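Local coordinates for protein vibralactone Cyclase (Boreostereum vibrans, PDB 6KD0) that catalyses formation of the fused bicyclic beta-lactone of vibralactone as a cyclase of the alpha/beta-hydrolase fold, at residues A40-V45 with F313-R318; T304-V309 with M320-K325. All coordinates share one frame; numbering follows the deposited sequence.

Both contacts are partly buried and involve the C-terminal part of the chain, with centres about 16 Å apart. Contact 1 is the smaller and wholly apolar: aromatic rings of helix 35-54, near the N terminus, meet the short helix 313-316. Contact 2 buries more surface. It sets the last strand of the main sheet, 301-307, and the chain just after it against helix 321-338, and it brings a tyrosine hydroxyl and an exposed lysine beside its apolar pairs. The two share no element, but helices 313-316 and 321-338 follow each other in the chain and pack directly, CE2 of Phe-313 lying 3.6 Å from CA of Ala-323.

Contact 1: residues A40-V45 with F313-R318; sequences AFWDEV and FHMLFR
The short helix 313-316 follows the probable catalytic His-311 of this alpha/beta hydrolase, and helix 35-54, near the N terminus, meets it through Trp-42 and Phe-41. The indole makes the main approach with its six-membered ring. CZ2 of Trp-42 lies 4.0 Å from CD1 of Leu-316, and CH2 of Trp-42 lies 4.1 Å from CB of Met-315. Both side chains cross the indole at about a right angle, and both carbons reach the ring obliquely. Leu-316 uses its second methyl too: CD2 comes up at the edge of the Phe-41 ring, 4.4 Å from CE2 of Phe-41. Each branch of this leucine thus serves one aromatic ring. No hydrogen bond crosses the interface.

Trp-42 lies near, though not touching, the presumed Ser-His-Asp triad of Ser-177, Asp-281 and His-311. Met-315 is buried, with CG beside the backbone N (chi1 -62°). This CG rests 3.7 Å above the plane of the His-314 ring, offset toward the rim. Within the same segment, NE of Arg-318 donates to O of His-314 at 2.8 Å, fairly straight at 161°. That oxygen lies in the guanidinium plane. A salt bridge from NH2 of Arg-318 to OD2 of Asp-117 grips the same group.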
ATOM      1  N   ALA A  40      13.562 -12.110   8.140  1.00 22.35           N
ATOM      2  CA  ALA A  40      14.558 -12.853   7.367  1.00 21.87           C
ATOM      3  C   ALA A  40      13.936 -13.512   6.151  1.00 23.38           C
ATOM      4  O   ALA A  40      14.603 -13.674   5.122  1.00 23.55           O
ATOM      5  CB  ALA A  40      15.236 -13.910   8.241  1.00 27.05           C
ATOM      6  N   PHE A  41      12.668 -13.932   6.256  1.00 20.51           N
ATOM      7  CA  PHE A  41      12.010 -14.585   5.129  1.00 21.59           C
ATOM      8  C   PHE A  41      11.808 -13.606   3.989  1.00 21.81           C
ATOM      9  O   PHE A  41      11.982 -13.952   2.804  1.00 20.99           O
ATOM     10  CB  PHE A  41      10.661 -15.164   5.568  1.00 22.26           C
ATOM     11  CG  PHE A  41       9.915 -15.885   4.460  1.00 27.41           C
ATOM     12  CD1 PHE A  41      10.422 -17.060   3.910  1.00 29.90           C
ATOM     13  CD2 PHE A  41       8.711 -15.393   3.980  1.00 25.01           C
ATOM     14  CE1 PHE A  41       9.746 -17.721   2.898  1.00 31.42           C
ATOM     15  CE2 PHE A  41       8.020 -16.063   2.965  1.00 29.68           C
ATOM     16  CZ  PHE A  41       8.540 -17.220   2.424  1.00 27.39           C
ATOM     17  N   TRP A  42      11.385 -12.381   4.326  1.00 21.02           N
ATOM     18  CA  TRP A  42      11.276 -11.356   3.290  1.00 18.93           C
ATOM     19  C   TRP A  42      12.646 -11.006   2.717  1.00 21.32           C
ATOM     20  O   TRP A  42      12.790 -10.831   1.501  1.00 19.87           O
ATOM     21  CB  TRP A  42      10.563 -10.114   3.838  1.00 20.39           C
ATOM     22  CG  TRP A  42       9.079 -10.284   3.724  1.00 21.63           C
ATOM     23  CD1 TRP A  42       8.265 -10.949   4.587  1.00 23.97           C
ATOM     24  CD2 TRP A  42       8.246  -9.833   2.643  1.00 21.88           C
ATOM     25  NE1 TRP A  42       6.965 -10.935   4.116  1.00 29.65           N
ATOM     26  CE2 TRP A  42       6.930 -10.245   2.930  1.00 26.80           C
ATOM     27  CE3 TRP A  42       8.488  -9.110   1.471  1.00 25.19           C
ATOM     28  CZ2 TRP A  42       5.854  -9.955   2.087  1.00 29.53           C
ATOM     29  CZ3 TRP A  42       7.432  -8.824   0.638  1.00 22.00           C
ATOM     30  CH2 TRP A  42       6.122  -9.245   0.950  1.00 26.89           C
ATOM     31  N   ASP A  43      13.671 -10.936   3.571  1.00 18.38           N
ATOM     32  CA  ASP A  43      15.008 -10.548   3.108  1.00 24.35           C
ATOM     33  C   ASP A  43      15.669 -11.630   2.248  1.00 26.19           C
ATOM     34  O   ASP A  43      16.449 -11.319   1.336  1.00 26.84           O
ATOM     35  CB  ASP A  43      15.891 -10.226   4.313  1.00 20.47           C
ATOM     36  CG  ASP A  43      17.270  -9.736   3.915  1.00 32.64           C
ATOM     37  OD1 ASP A  43      17.369  -8.660   3.286  1.00 31.14           O
ATOM     38  OD2 ASP A  43      18.255 -10.436   4.239  1.00 33.81           O
ATOM     39  N   GLU A  44      15.393 -12.900   2.533  1.00 25.57           N
ATOM     40  CA  GLU A  44      16.156 -14.008   1.966  1.00 28.56           C
ATOM     41  C   GLU A  44      15.407 -14.759   0.882  1.00 26.61           C
ATOM     42  O   GLU A  44      16.039 -15.377   0.017  1.00 23.51           O
ATOM     43  CB  GLU A  44      16.565 -14.984   3.083  1.00 29.11           C
ATOM     44  CG  GLU A  44      17.639 -14.397   4.007  1.00 28.84           C
ATOM     45  CD  GLU A  44      17.758 -15.094   5.365  1.00 38.21           C
ATOM     46  OE1 GLU A  44      17.248 -16.224   5.529  1.00 42.09           O
ATOM     47  OE2 GLU A  44      18.363 -14.496   6.279  1.00 34.71           O
ATOM     48  N   VAL A  45      14.078 -14.709   0.895  1.00 23.04           N
ATOM     49  CA  VAL A  45      13.292 -15.510  -0.026  1.00 19.99           C
ATOM     50  C   VAL A  45      12.404 -14.608  -0.874  1.00 23.86           C
ATOM     51  O   VAL A  45      12.493 -14.628  -2.105  1.00 20.42           O
ATOM     52  CB  VAL A  45      12.450 -16.570   0.717  1.00 25.61           C
ATOM     53  CG1 VAL A  45      11.586 -17.350  -0.282  1.00 25.64           C
ATOM     54  CG2 VAL A  45      13.355 -17.532   1.471  1.00 25.61           C
ATOM     55  N   PHE A 313      -0.712 -12.177  -2.491  1.00 20.42           N
ATOM     56  CA  PHE A 313      -0.306 -13.310  -3.318  1.00 20.43           C
ATOM     57  C   PHE A 313       0.548 -12.866  -4.496  1.00 21.19           C
ATOM     58  O   PHE A 313       1.366 -13.649  -4.988  1.00 20.94           O
ATOM     59  CB  PHE A 313      -1.527 -14.067  -3.829  1.00 20.49           C
ATOM     60  CG  PHE A 313      -2.098 -13.481  -5.088  1.00 21.41           C
ATOM     61  CD1 PHE A 313      -2.929 -12.371  -5.033  1.00 22.82           C
ATOM     62  CD2 PHE A 313      -1.778 -14.020  -6.325  1.00 23.09           C
ATOM     63  CE1 PHE A 313      -3.445 -11.818  -6.202  1.00 22.98           C
ATOM     64  CE2 PHE A 313      -2.283 -13.467  -7.487  1.00 24.33           C
ATOM     65  CZ  PHE A 313      -3.116 -12.367  -7.424  1.00 23.09           C
ATOM     66  N   HIS A 314       0.374 -11.621  -4.974  1.00 20.78           N
ATOM     67  CA  HIS A 314       1.156 -11.171  -6.120  1.00 19.58           C
ATOM     68  C   HIS A 314       2.597 -10.842  -5.764  1.00 18.51           C
ATOM     69  O   HIS A 314       3.436 -10.790  -6.662  1.00 20.81           O
ATOM     70  CB  HIS A 314       0.469  -9.981  -6.813  1.00 22.54           C
ATOM     71  CG  HIS A 314       0.773  -8.637  -6.224  1.00 21.55           C
ATOM     72  ND1 HIS A 314       0.306  -8.238  -4.990  1.00 23.56           N
ATOM     73  CD2 HIS A 314       1.444  -7.577  -6.731  1.00 21.69           C
ATOM     74  CE1 HIS A 314       0.702  -7.002  -4.752  1.00 21.89           C
ATOM     75  NE2 HIS A 314       1.396  -6.577  -5.792  1.00 18.50           N
ATOM     76  N   MET A 315       2.914 -10.634  -4.485  1.00 20.88           N
ATOM     77  CA  MET A 315       4.292 -10.401  -4.062  1.00 20.19           C
ATOM     78  C   MET A 315       5.035 -11.696  -3.820  1.00 20.20           C
ATOM     79  O   MET A 315       6.263 -11.748  -3.964  1.00 22.03           O
ATOM     80  CB  MET A 315       4.333  -9.576  -2.774  1.00 17.39           C
ATOM     81  CG  MET A 315       3.720  -8.190  -2.899  1.00 22.60           C
ATOM     82  SD  MET A 315       4.578  -7.121  -4.067  1.00 22.16           S
ATOM     83  CE  MET A 315       6.112  -6.842  -3.178  1.00 28.04           C
ATOM     84  N   LEU A 316       4.316 -12.739  -3.452  1.00 20.33           N
ATOM     85  CA  LEU A 316       4.934 -14.026  -3.199  1.00 20.34           C
ATOM     86  C   LEU A 316       4.883 -14.959  -4.397  1.00 21.45           C
ATOM     87  O   LEU A 316       5.678 -15.902  -4.457  1.00 21.72           O
ATOM     88  CB  LEU A 316       4.266 -14.694  -1.998  1.00 22.24           C
ATOM     89  CG  LEU A 316       4.886 -14.280  -0.660  1.00 26.49           C
ATOM     90  CD1 LEU A 316       4.464 -12.848  -0.233  1.00 25.28           C
ATOM     91  CD2 LEU A 316       4.563 -15.288   0.405  1.00 29.15           C
ATOM     92  N   PHE A 317       3.987 -14.721  -5.355  1.00 20.84           N
ATOM     93  CA  PHE A 317       3.821 -15.626  -6.488  1.00 20.18           C
ATOM     94  C   PHE A 317       3.729 -14.839  -7.787  1.00 21.07           C
ATOM     95  O   PHE A 317       2.869 -15.094  -8.622  1.00 23.23           O
ATOM     96  CB  PHE A 317       2.583 -16.495  -6.289  1.00 22.45           C
ATOM     97  CG  PHE A 317       2.585 -17.256  -4.995  1.00 20.24           C
ATOM     98  CD1 PHE A 317       3.330 -18.410  -4.864  1.00 24.57           C
ATOM     99  CD2 PHE A 317       1.863 -16.801  -3.899  1.00 23.63           C
ATOM    100  CE1 PHE A 317       3.352 -19.119  -3.669  1.00 25.56           C
ATOM    101  CE2 PHE A 317       1.874 -17.505  -2.694  1.00 20.84           C
ATOM    102  CZ  PHE A 317       2.624 -18.664  -2.578  1.00 24.79           C
ATOM    103  N   ARG A 318       4.625 -13.865  -7.981  1.00 19.64           N
ATOM    104  CA  ARG A 318       4.509 -12.976  -9.135  1.00 20.06           C
ATOM    105  C   ARG A 318       4.551 -13.730 -10.462  1.00 22.39           C
ATOM    106  O   ARG A 318       4.024 -13.232 -11.463  1.00 24.71           O
ATOM    107  CB  ARG A 318       5.613 -11.911  -9.104  1.00 20.34           C
ATOM    108  CG  ARG A 318       5.460 -10.818 -10.187  1.00 20.52           C
ATOM    109  CD  ARG A 318       4.153 -10.034  -9.990  1.00 23.43           C
ATOM    110  NE  ARG A 318       4.290  -9.211  -8.786  1.00 21.27           N
ATOM    111  CZ  ARG A 318       4.813  -7.987  -8.776  1.00 22.09           C
ATOM    112  NH1 ARG A 318       5.201  -7.418  -9.917  1.00 19.63           N
ATOM    113  NH2 ARG A 318       4.950  -7.324  -7.628  1.00 20.24           N
TER

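Contact 2: residues T304-V309 with M320-K325; sequences TMYPGV and MKLAQK
O of Leu-322 approaches the ring of Tyr-306 obliquely, 4.1 Å from CE2, and CD1 of Leu-322 lies 4.2 Å from the same CE2 of Tyr-306. Tyr-306 points from its strand toward the helix, with CG anti to the carbonyl carbon (chi1 -79°). This carries the hydroxyl along to the next turn of the helix. There OH of Tyr-306 stands 3.4 Å from O of Lys-325 and 4.0 Å from CG of Lys-325. The lysine is exposed, and its aliphatic chain runs extended to a bend at chi4. Later residues of helix 321-338 add to this: the ring of Phe-326 meets the phenol with planes inclined at about 55°, and a weak hydrogen bond joins the hydroxyl to OE2 of Glu-329.

Leu-322 also reaches Val-309 with its second methyl: CD2 of Leu-322 touches CG1 of Val-309 at 3.7 Å. Its CG is anti to the backbone N (chi1 -163°). These two side chains lie at a slant to each other. A type II turn from Tyr-306 to Val-309, with Gly-308 at positive phi, brings the valine round to face the same leucine.

Here the last strand of the alpha/beta-hydrolase sheet packs against the C-terminal helix 321-338, and the loop with His-311, the presumed catalytic histidine, lies between them in the chain. Strand 301-307 pairs in parallel with strand 273-278, and Phe-18 of helix 18-24 touches Val-309 and Met-320.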
ATOM      1  N   THR A 304     -11.489  -3.087  -7.336  1.00 24.15           N
ATOM      2  CA  THR A 304     -11.161  -4.293  -8.088  1.00 26.44           C
ATOM      3  C   THR A 304     -10.997  -5.423  -7.097  1.00 28.25           C
ATOM      4  O   THR A 304     -10.186  -5.306  -6.172  1.00 23.02           O
ATOM      5  CB  THR A 304      -9.871  -4.144  -8.894  1.00 33.13           C
ATOM      6  OG1 THR A 304      -9.979  -3.016  -9.763  1.00 36.21           O
ATOM      7  CG2 THR A 304      -9.649  -5.402  -9.710  1.00 25.76           C
ATOM      8  N   MET A 305     -11.740  -6.510  -7.298  1.00 22.56           N
ATOM      9  CA  MET A 305     -11.696  -7.673  -6.419  1.00 23.49           C
ATOM     10  C   MET A 305     -11.035  -8.856  -7.126  1.00 27.16           C
ATOM     11  O   MET A 305     -11.388  -9.185  -8.268  1.00 29.34           O
ATOM     12  CB  MET A 305     -13.110  -8.044  -5.950  1.00 27.29           C
ATOM     13  CG  MET A 305     -13.187  -9.377  -5.208  1.00 27.99           C
ATOM     14  SD  MET A 305     -12.311  -9.396  -3.608  1.00 26.54           S
ATOM     15  CE  MET A 305     -13.290  -8.220  -2.651  1.00 25.82           C
ATOM     16  N   TYR A 306     -10.073  -9.496  -6.457  1.00 21.55           N
ATOM     17  CA  TYR A 306      -9.456 -10.732  -6.930  1.00 21.58           C
ATOM     18  C   TYR A 306      -9.961 -11.896  -6.089  1.00 22.64           C
ATOM     19  O   TYR A 306      -9.411 -12.182  -5.013  1.00 22.44           O
ATOM     20  CB  TYR A 306      -7.926 -10.640  -6.880  1.00 19.09           C
ATOM     21  CG  TYR A 306      -7.374  -9.868  -8.051  1.00 24.23           C
ATOM     22  CD1 TYR A 306      -7.542  -8.493  -8.142  1.00 20.54           C
ATOM     23  CD2 TYR A 306      -6.724 -10.525  -9.092  1.00 27.42           C
ATOM     24  CE1 TYR A 306      -7.060  -7.793  -9.226  1.00 27.19           C
ATOM     25  CE2 TYR A 306      -6.232  -9.826 -10.184  1.00 27.35           C
ATOM     26  CZ  TYR A 306      -6.400  -8.465 -10.240  1.00 26.70           C
ATOM     27  OH  TYR A 306      -5.923  -7.759 -11.323  1.00 33.35           O
ATOM     28  N   PRO A 307     -11.013 -12.593  -6.523  1.00 25.02           N
ATOM     29  CA  PRO A 307     -11.543 -13.696  -5.714  1.00 24.66           C
ATOM     30  C   PRO A 307     -10.589 -14.880  -5.673  1.00 22.50           C
ATOM     31  O   PRO A 307      -9.802 -15.114  -6.593  1.00 25.71           O
ATOM     32  CB  PRO A 307     -12.859 -14.070  -6.410  1.00 29.63           C
ATOM     33  CG  PRO A 307     -12.869 -13.378  -7.718  1.00 25.60           C
ATOM     34  CD  PRO A 307     -11.826 -12.305  -7.719  1.00 23.03           C
ATOM     35  N   GLY A 308     -10.664 -15.622  -4.573  1.00 24.15           N
ATOM     36  CA  GLY A 308      -9.953 -16.882  -4.440  1.00 25.13           C
ATOM     37  C   GLY A 308      -8.447 -16.791  -4.305  1.00 24.01           C
ATOM     38  O   GLY A 308      -7.768 -17.820  -4.433  1.00 22.14           O
ATOM     39  N   VAL A 309      -7.895 -15.606  -4.063  1.00 21.81           N
ATOM     40  CA  VAL A 309      -6.456 -15.509  -3.819  1.00 21.67           C
ATOM     41  C   VAL A 309      -6.190 -14.767  -2.515  1.00 24.47           C
ATOM     42  O   VAL A 309      -6.988 -13.904  -2.103  1.00 21.43           O
ATOM     43  CB  VAL A 309      -5.724 -14.846  -4.996  1.00 20.37           C
ATOM     44  CG1 VAL A 309      -5.613 -15.846  -6.136  1.00 23.67           C
ATOM     45  CG2 VAL A 309      -6.449 -13.607  -5.446  1.00 23.48           C
ATOM     46  N   MET A 320       2.863 -16.221 -11.318  1.00 21.24           N
ATOM     47  CA  MET A 320       1.501 -16.536 -11.729  1.00 22.81           C
ATOM     48  C   MET A 320       1.031 -15.511 -12.746  1.00 24.37           C
ATOM     49  O   MET A 320       1.308 -14.315 -12.612  1.00 22.54           O
ATOM     50  CB  MET A 320       0.546 -16.524 -10.532  1.00 21.56           C
ATOM     51  CG  MET A 320       0.599 -17.723  -9.613  1.00 26.82           C
ATOM     52  SD  MET A 320      -0.539 -17.494  -8.232  1.00 28.37           S
ATOM     53  CE  MET A 320      -2.126 -17.782  -9.010  1.00 26.13           C
ATOM     54  N   LYS A 321       0.327 -15.982 -13.780  1.00 25.66           N
ATOM     55  CA  LYS A 321      -0.291 -15.053 -14.723  1.00 27.79           C
ATOM     56  C   LYS A 321      -1.274 -14.129 -14.010  1.00 24.92           C
ATOM     57  O   LYS A 321      -1.356 -12.933 -14.321  1.00 24.63           O
ATOM     58  CB  LYS A 321      -0.985 -15.824 -15.847  1.00 30.57           C
ATOM     59  CG  LYS A 321      -0.025 -16.620 -16.722  1.00 38.55           C
ATOM     60  CD  LYS A 321      -0.697 -17.838 -17.357  1.00 55.05           C
ATOM     61  CE  LYS A 321      -1.582 -18.638 -16.383  1.00 59.21           C
ATOM     62  NZ  LYS A 321      -0.859 -19.180 -15.202  1.00 63.67           N
ATOM     63  N   LEU A 322      -1.999 -14.661 -13.024  1.00 22.64           N
ATOM     64  CA  LEU A 322      -2.938 -13.847 -12.252  1.00 23.27           C
ATOM     65  C   LEU A 322      -2.227 -12.745 -11.466  1.00 23.80           C
ATOM     66  O   LEU A 322      -2.737 -11.621 -11.362  1.00 22.14           O
ATOM     67  CB  LEU A 322      -3.734 -14.741 -11.305  1.00 25.33           C
ATOM     68  CG  LEU A 322      -5.018 -14.172 -10.712  1.00 29.04           C
ATOM     69  CD1 LEU A 322      -5.991 -13.725 -11.808  1.00 28.48           C
ATOM     70  CD2 LEU A 322      -5.654 -15.202  -9.815  1.00 28.82           C
ATOM     71  N   ALA A 323      -1.064 -13.062 -10.885  1.00 20.75           N
ATOM     72  CA  ALA A 323      -0.277 -12.073 -10.150  1.00 21.18           C
ATOM     73  C   ALA A 323       0.240 -10.984 -11.079  1.00 21.34           C
ATOM     74  O   ALA A 323       0.252  -9.795 -10.725  1.00 21.92           O
ATOM     75  CB  ALA A 323       0.878 -12.769  -9.429  1.00 19.58           C
ATOM     76  N   GLN A 324       0.686 -11.370 -12.275  1.00 22.15           N
ATOM     77  CA  GLN A 324       1.101 -10.368 -13.243  1.00 26.86           C
ATOM     78  C   GLN A 324      -0.069  -9.473 -13.608  1.00 23.29           C
ATOM     79  O   GLN A 324       0.098  -8.261 -13.785  1.00 22.60           O
ATOM     80  CB  GLN A 324       1.688 -11.049 -14.479  1.00 25.75           C
ATOM     81  CG  GLN A 324       3.101 -11.542 -14.226  1.00 23.22           C
ATOM     82  CD  GLN A 324       3.517 -12.635 -15.184  1.00 31.73           C
ATOM     83  OE1 GLN A 324       3.611 -13.808 -14.818  1.00 30.67           O
ATOM     84  NE2 GLN A 324       3.757 -12.257 -16.417  1.00 32.59           N
ATOM     85  N   LYS A 325      -1.273 -10.043 -13.683  1.00 24.25           N
ATOM     86  CA  LYS A 325      -2.430  -9.214 -14.011  1.00 25.45           C
ATOM     87  C   LYS A 325      -2.722  -8.240 -12.878  1.00 25.39           C
ATOM     88  O   LYS A 325      -3.073  -7.078 -13.121  1.00 21.57           O
ATOM     89  CB  LYS A 325      -3.643 -10.091 -14.310  1.00 26.07           C
ATOM     90  CG  LYS A 325      -4.821  -9.311 -14.859  1.00 40.14           C
ATOM     91  CD  LYS A 325      -5.925 -10.230 -15.369  1.00 46.99           C
ATOM     92  CE  LYS A 325      -7.200  -9.450 -15.707  1.00 59.36           C
ATOM     93  NZ  LYS A 325      -8.343  -9.869 -14.835  1.00 61.08           N
TER